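Local coordinates for endo-1,3-beta-glucanase, family GH16 (Zobellia galactanivorans, PDB 4BPZ), which probably hydrolyses internal beta-1,3-glucosidic bonds of laminarin as the catalytic module of a longer family GH16 glucanase, at residues Gly23-Glu28 with Ala85-Lys90; Lys70-Tyr73 with Ser78-Asp81. The protein carries 1 engineered substitution. All coordinates share one frame; numbering follows the deposited sequence. Where two conformers were deposited one is given.

Interaction 1: residues Gly23-Glu28 with Ala85-Lys90; sequences GKPDPE and ARLNSK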
loop_
_atom_site.group_PDB
_atom_site.type_symbol
_atom_site.label_atom_id
_atom_site.label_comp_id
_atom_site.label_asym_id
_atom_site.label_seq_id
_atom_site.Cartn_x
_atom_site.Cartn_y
_atom_site.Cartn_z
ATOM N N GLY A 23 9.513 -15.103 -11.042
ATOM C CA GLY A 23 9.779 -14.051 -11.984
ATOM C C GLY A 23 9.012 -12.828 -11.647
ATOM O O GLY A 23 8.942 -12.489 -10.414
ATOM N N LYS A 24 8.606 -12.027 -12.661
ATOM C CA LYS A 24 7.994 -10.748 -12.473
ATOM C C LYS A 24 6.622 -11.029 -11.807
ATOM O O LYS A 24 5.860 -11.966 -12.110
ATOM C CB LYS A 24 7.771 -10.040 -13.807
ATOM C CG LYS A 24 9.032 -9.768 -14.646
ATOM C CD LYS A 24 8.654 -8.994 -15.952
ATOM C CE LYS A 24 7.532 -9.595 -16.867
ATOM N NZ LYS A 24 6.046 -9.378 -16.619
ATOM N N PRO A 25 6.193 -10.169 -10.903
ATOM C CA PRO A 25 4.778 -10.155 -10.522
ATOM C C PRO A 25 3.854 -10.297 -11.751
ATOM O O PRO A 25 4.054 -9.645 -12.810
ATOM C CB PRO A 25 4.632 -8.779 -9.827
ATOM C CG PRO A 25 5.965 -8.538 -9.279
ATOM C CD PRO A 25 6.976 -9.043 -10.294
ATOM N N ASP A 26 2.811 -11.105 -11.586
ATOM C CA ASP A 26 1.914 -11.418 -12.725
ATOM C C ASP A 26 1.411 -10.111 -13.412
ATOM O O ASP A 26 0.647 -9.366 -12.773
ATOM C CB ASP A 26 0.781 -12.290 -12.184
ATOM C CG ASP A 26 -0.170 -12.771 -13.243
ATOM O OD1 ASP A 26 -0.201 -12.298 -14.381
ATOM O OD2 ASP A 26 -0.953 -13.680 -12.878
ATOM N N PRO A 27 1.720 -9.902 -14.707
ATOM C CA PRO A 27 1.247 -8.658 -15.360
ATOM C C PRO A 27 -0.230 -8.571 -15.573
ATOM O O PRO A 27 -0.777 -7.524 -15.863
ATOM C CB PRO A 27 2.033 -8.644 -16.646
ATOM C CG PRO A 27 2.149 -10.129 -16.988
ATOM C CD PRO A 27 2.557 -10.723 -15.591
ATOM N N GLU A 28 -0.954 -9.684 -15.474
ATOM C CA GLU A 28 -2.410 -9.612 -15.495
ATOM C C GLU A 28 -3.017 -9.122 -14.207
ATOM O O GLU A 28 -4.180 -8.690 -14.195
ATOM C CB GLU A 28 -3.022 -10.997 -15.801
ATOM C CG GLU A 28 -2.798 -11.538 -17.223
ATOM C CD GLU A 28 -3.380 -12.973 -17.497
ATOM O OE1 GLU A 28 -4.108 -13.580 -16.647
ATOM O OE2 GLU A 28 -3.107 -13.525 -18.608
ATOM N N ALA A 85 9.862 -0.479 -5.265
ATOM C CA ALA A 85 8.750 -0.745 -6.186
ATOM C C ALA A 85 7.458 -0.325 -5.512
ATOM O O ALA A 85 7.305 -0.342 -4.289
ATOM C CB ALA A 85 8.689 -2.198 -6.593
ATOM N N ARG A 86 6.516 0.055 -6.393
ATOM C CA ARG A 86 5.156 0.491 -6.016
ATOM C C ARG A 86 4.186 -0.229 -7.003
ATOM O O ARG A 86 4.123 0.174 -8.172
ATOM C CB ARG A 86 5.021 2.025 -6.078
ATOM C CG ARG A 86 3.644 2.547 -5.774
ATOM C CD ARG A 86 3.745 4.036 -5.533
ATOM N NE ARG A 86 2.403 4.685 -5.453
ATOM C CZ ARG A 86 2.112 5.680 -4.620
ATOM N NH1 ARG A 86 2.880 6.014 -3.613
ATOM N NH2 ARG A 86 0.926 6.311 -4.796
ATOM N N LEU A 87 3.510 -1.220 -6.524
ATOM C CA LEU A 87 2.569 -2.040 -7.320
ATOM C C LEU A 87 1.159 -1.545 -7.080
ATOM O O LEU A 87 0.839 -1.040 -5.996
ATOM C CB LEU A 87 2.623 -3.479 -6.920
ATOM C CG LEU A 87 3.960 -4.177 -6.998
ATOM C CD1 LEU A 87 3.827 -5.645 -6.588
ATOM C CD2 LEU A 87 4.559 -4.053 -8.358
ATOM N N ASN A 88 0.330 -1.633 -8.119
ATOM C CA ASN A 88 -1.126 -1.380 -7.998
ATOM C C ASN A 88 -1.843 -2.579 -8.510
ATOM O O ASN A 88 -1.429 -3.144 -9.568
ATOM C CB ASN A 88 -1.574 -0.176 -8.854
ATOM C CG ASN A 88 -0.941 1.156 -8.529
ATOM O OD1 ASN A 88 -0.178 1.342 -7.537
ATOM N ND2 ASN A 88 -1.240 2.114 -9.293
ATOM N N SER A 89 -2.896 -3.030 -7.856
ATOM C CA SER A 89 -3.687 -4.121 -8.452
ATOM C C SER A 89 -4.387 -3.631 -9.715
ATOM O O SER A 89 -4.919 -2.520 -9.785
ATOM C CB SER A 89 -4.732 -4.630 -7.456
ATOM O OG SER A 89 -5.680 -3.662 -7.026
ATOM N N LYS A 90 -4.414 -4.569 -10.686
ATOM C CA LYS A 90 -5.163 -4.463 -11.944
ATOM C C LYS A 90 -6.561 -5.035 -11.647
ATOM O O LYS A 90 -7.031 -5.999 -12.240
ATOM C CB LYS A 90 -4.442 -5.210 -13.084
ATOM C CG LYS A 90 -3.252 -4.447 -13.543
ATOM C CD LYS A 90 -2.892 -4.973 -14.927
ATOM C CE LYS A 90 -1.680 -4.157 -15.375
ATOM N NZ LYS A 90 -1.116 -4.744 -16.647
HETATM O O HOH W 1 -6.270 -8.691 -12.386
#
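One water molecule bridges the backbones of Glu-28 and Lys-90, donating to Glu-28 O and to Lys-90 O at 2.8 Å each, where the loop between strands 13-17 and 30-32 meets strand 82-93 of the GH16 beta-sandwich, the concanavalin-like jelly roll. A direct bond lies beside it: in one of the two conformers of Lys-90, the ammonium donates to the carbonyl oxygen of Pro-27, NZ to O 2.9 Å. The donor approaches in the plane of the carbonyl and close to the line of its bond, with a C=O...N angle of 160°. In this conformer Lys-90 runs fully extended beyond CG, so that its aliphatic part lies along the loop backbone: CD stands 3.4 Å from Pro-27 O, while CB is 3.7 Å from Glu-28 O.

Toward the start of both segments the contact is apolar and loose. The ring of Pro-25 presents CG to the CD1 methyl of Leu-87 at 4.5 Å in the conformer described, both residues being buried, and Tyr-32 and Leu-64 each touch both. On the opposite side of the strand from Leu-87, the neighbouring Arg-86 belongs to the glycan pocket, where it forms a salt bridge with Glu-123; the loop thus lies behind the strand rather than in the cleft.

Within the loop, Asp-26 to Glu-28 form an Asx turn. Asp-26 holds CG anti to its N (chi1 -176°), and OD1 accepts from Glu-28 N at 2.9 Å, the amide lying 42° out of the carboxylate plane.

Interaction 2: residues Lys70-Tyr73 with Ser78-Asp81; sequences KEKY and STKD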
loop_
_atom_site.group_PDB
_atom_site.type_symbol
_atom_site.label_atom_id
_atom_site.label_comp_id
_atom_site.label_asym_id
_atom_site.label_seq_id
_atom_site.Cartn_x
_atom_site.Cartn_y
_atom_site.Cartn_z
ATOM N N LYS A 70 19.657 1.168 -1.441
ATOM C CA LYS A 70 20.431 2.417 -1.609
ATOM C C LYS A 70 21.200 2.275 -2.904
ATOM O O LYS A 70 22.127 1.414 -3.048
ATOM C CB LYS A 70 21.385 2.608 -0.416
ATOM C CG LYS A 70 22.139 3.944 -0.505
ATOM C CD LYS A 70 22.904 4.201 0.759
ATOM C CE LYS A 70 23.472 5.618 0.730
ATOM N NZ LYS A 70 24.154 5.865 2.038
ATOM N N GLU A 71 20.861 3.101 -3.880
ATOM C CA GLU A 71 21.303 2.946 -5.274
ATOM C C GLU A 71 20.988 4.253 -5.943
ATOM O O GLU A 71 19.828 4.727 -5.922
ATOM C CB GLU A 71 20.413 1.791 -5.951
ATOM C CG GLU A 71 20.638 1.706 -7.413
ATOM C CD GLU A 71 19.753 0.734 -8.137
ATOM O OE1 GLU A 71 18.854 0.081 -7.536
ATOM O OE2 GLU A 71 20.000 0.570 -9.372
ATOM N N LYS A 72 21.962 4.864 -6.617
ATOM C CA LYS A 72 21.676 6.082 -7.416
ATOM C C LYS A 72 20.851 5.638 -8.649
ATOM O O LYS A 72 21.266 4.715 -9.362
ATOM C CB LYS A 72 22.967 6.803 -7.880
ATOM C CG LYS A 72 23.748 7.356 -6.690
ATOM C CD LYS A 72 23.180 8.689 -6.225
ATOM C CE LYS A 72 24.201 9.306 -5.268
ATOM N NZ LYS A 72 23.779 10.521 -4.525
ATOM N N TYR A 73 19.787 6.354 -8.932
ATOM C CA TYR A 73 18.970 6.010 -10.063
ATOM C C TYR A 73 18.347 7.212 -10.608
ATOM O O TYR A 73 17.869 8.083 -9.862
ATOM C CB TYR A 73 17.868 5.018 -9.604
ATOM C CG TYR A 73 16.981 4.455 -10.713
ATOM C CD1 TYR A 73 17.385 3.324 -11.384
ATOM C CD2 TYR A 73 15.830 5.057 -11.137
ATOM C CE1 TYR A 73 16.670 2.777 -12.463
ATOM C CE2 TYR A 73 15.095 4.570 -12.194
ATOM C CZ TYR A 73 15.514 3.430 -12.845
ATOM O OH TYR A 73 14.744 2.963 -13.905
ATOM N N SER A 78 15.736 13.137 -13.136
ATOM C CA SER A 78 15.585 13.251 -11.671
ATOM C C SER A 78 16.401 12.141 -11.051
ATOM O O SER A 78 16.078 10.981 -11.294
ATOM C CB SER A 78 14.157 13.171 -11.309
ATOM O OG SER A 78 14.060 13.037 -9.846
ATOM N N THR A 79 17.434 12.436 -10.252
ATOM C CA THR A 79 18.239 11.377 -9.601
ATOM C C THR A 79 17.808 11.251 -8.167
ATOM O O THR A 79 17.622 12.310 -7.480
ATOM C CB THR A 79 19.706 11.742 -9.688
ATOM O OG1 THR A 79 20.059 11.873 -11.097
ATOM C CG2 THR A 79 20.581 10.672 -9.077
ATOM N N LYS A 80 17.664 10.021 -7.723
ATOM C CA LYS A 80 17.389 9.745 -6.329
ATOM C C LYS A 80 18.440 8.753 -5.852
ATOM O O LYS A 80 19.156 8.115 -6.639
ATOM C CB LYS A 80 15.978 9.128 -6.147
ATOM C CG LYS A 80 14.847 10.020 -6.570
ATOM C CD LYS A 80 14.712 11.246 -5.635
ATOM C CE LYS A 80 13.611 12.190 -6.137
ATOM N NZ LYS A 80 13.634 13.481 -5.487
ATOM N N ASP A 81 18.506 8.630 -4.528
ATOM C CA ASP A 81 19.549 7.805 -3.880
ATOM C C ASP A 81 19.043 6.422 -3.469
ATOM O O ASP A 81 19.826 5.623 -2.945
ATOM C CB ASP A 81 20.018 8.518 -2.599
ATOM C CG ASP A 81 20.768 9.784 -2.891
ATOM O OD1 ASP A 81 21.281 9.928 -4.033
ATOM O OD2 ASP A 81 20.845 10.633 -1.973
#
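A beta hairpin at the surface of the GH16 beta-sandwich joins the far part of strand 63-75 to the short strand 78-80, the two axes running antiparallel at 169° and approaching to 5.2 Å. Tyr-73 and Lys-80 form a hydrogen-bonded pair: Lys-80 N donates to Tyr-73 O at 2.9 Å, and Tyr-73 N returns a bond to Lys-80 O at 3.0 Å. Both side chains of this pair leave from the same face of the sheet, then diverge, the tyrosine ring toward Thr-51 and Arg-53 and the lysine amine to the hydroxyl of Ser-41.

Where the second strand turns a corner at Asp-81, a further backbone bond forms out of the regular register. Glu-71 N donates to Asp-81 O at 2.9 Å, though from well above the carbonyl plane, 44° out of it, a less regular approach than in the pair before. The carboxylate of Glu-71 takes no part in this exchange; it is held by Arg-53 and Thr-83.

A salt bridge spans the two segments at the corner. Lys-72 and Asp-81 lie side by side and point the same way, and a bend at chi2 (-82°) turns the lysine chain toward the second strand. CD and CE each pass 3.2 Å from Asp-81 OD1, so the oxygen meets the methylenes as well as the ammonium. At the other end, the CG2 methyl of Thr-79 rests 3.8 Å from Tyr-73 O, while its hydroxyl is bonded to Thr-74. The charged link itself is short, Lys-72 NZ to Asp-81 OD1 2.6 Å, and the ammonium comes to that oxygen from above the carboxylate plane.

How the interactions relate
Read from the N terminus, after strand 13-17 the chain lays down the loop 23-28, then passes through strands 30-32, 48-50 and 57-60 into strand 63-75. Interaction 2 closes a tight hairpin there, with four residues between its segments. The chain turns at residue 81 directly into strand 82-93, whose residues 85-90 return to the early loop and close interaction 1 over 56 intervening residues. The small closure is therefore nested within the large one. Their centres lie about 22 Å apart and their segments do not otherwise touch, but strands 63-75 and 82-93 are sheet neighbours: interaction 2 extends this pair at the surface, whereas interaction 1 ties the loop to strand 82-93.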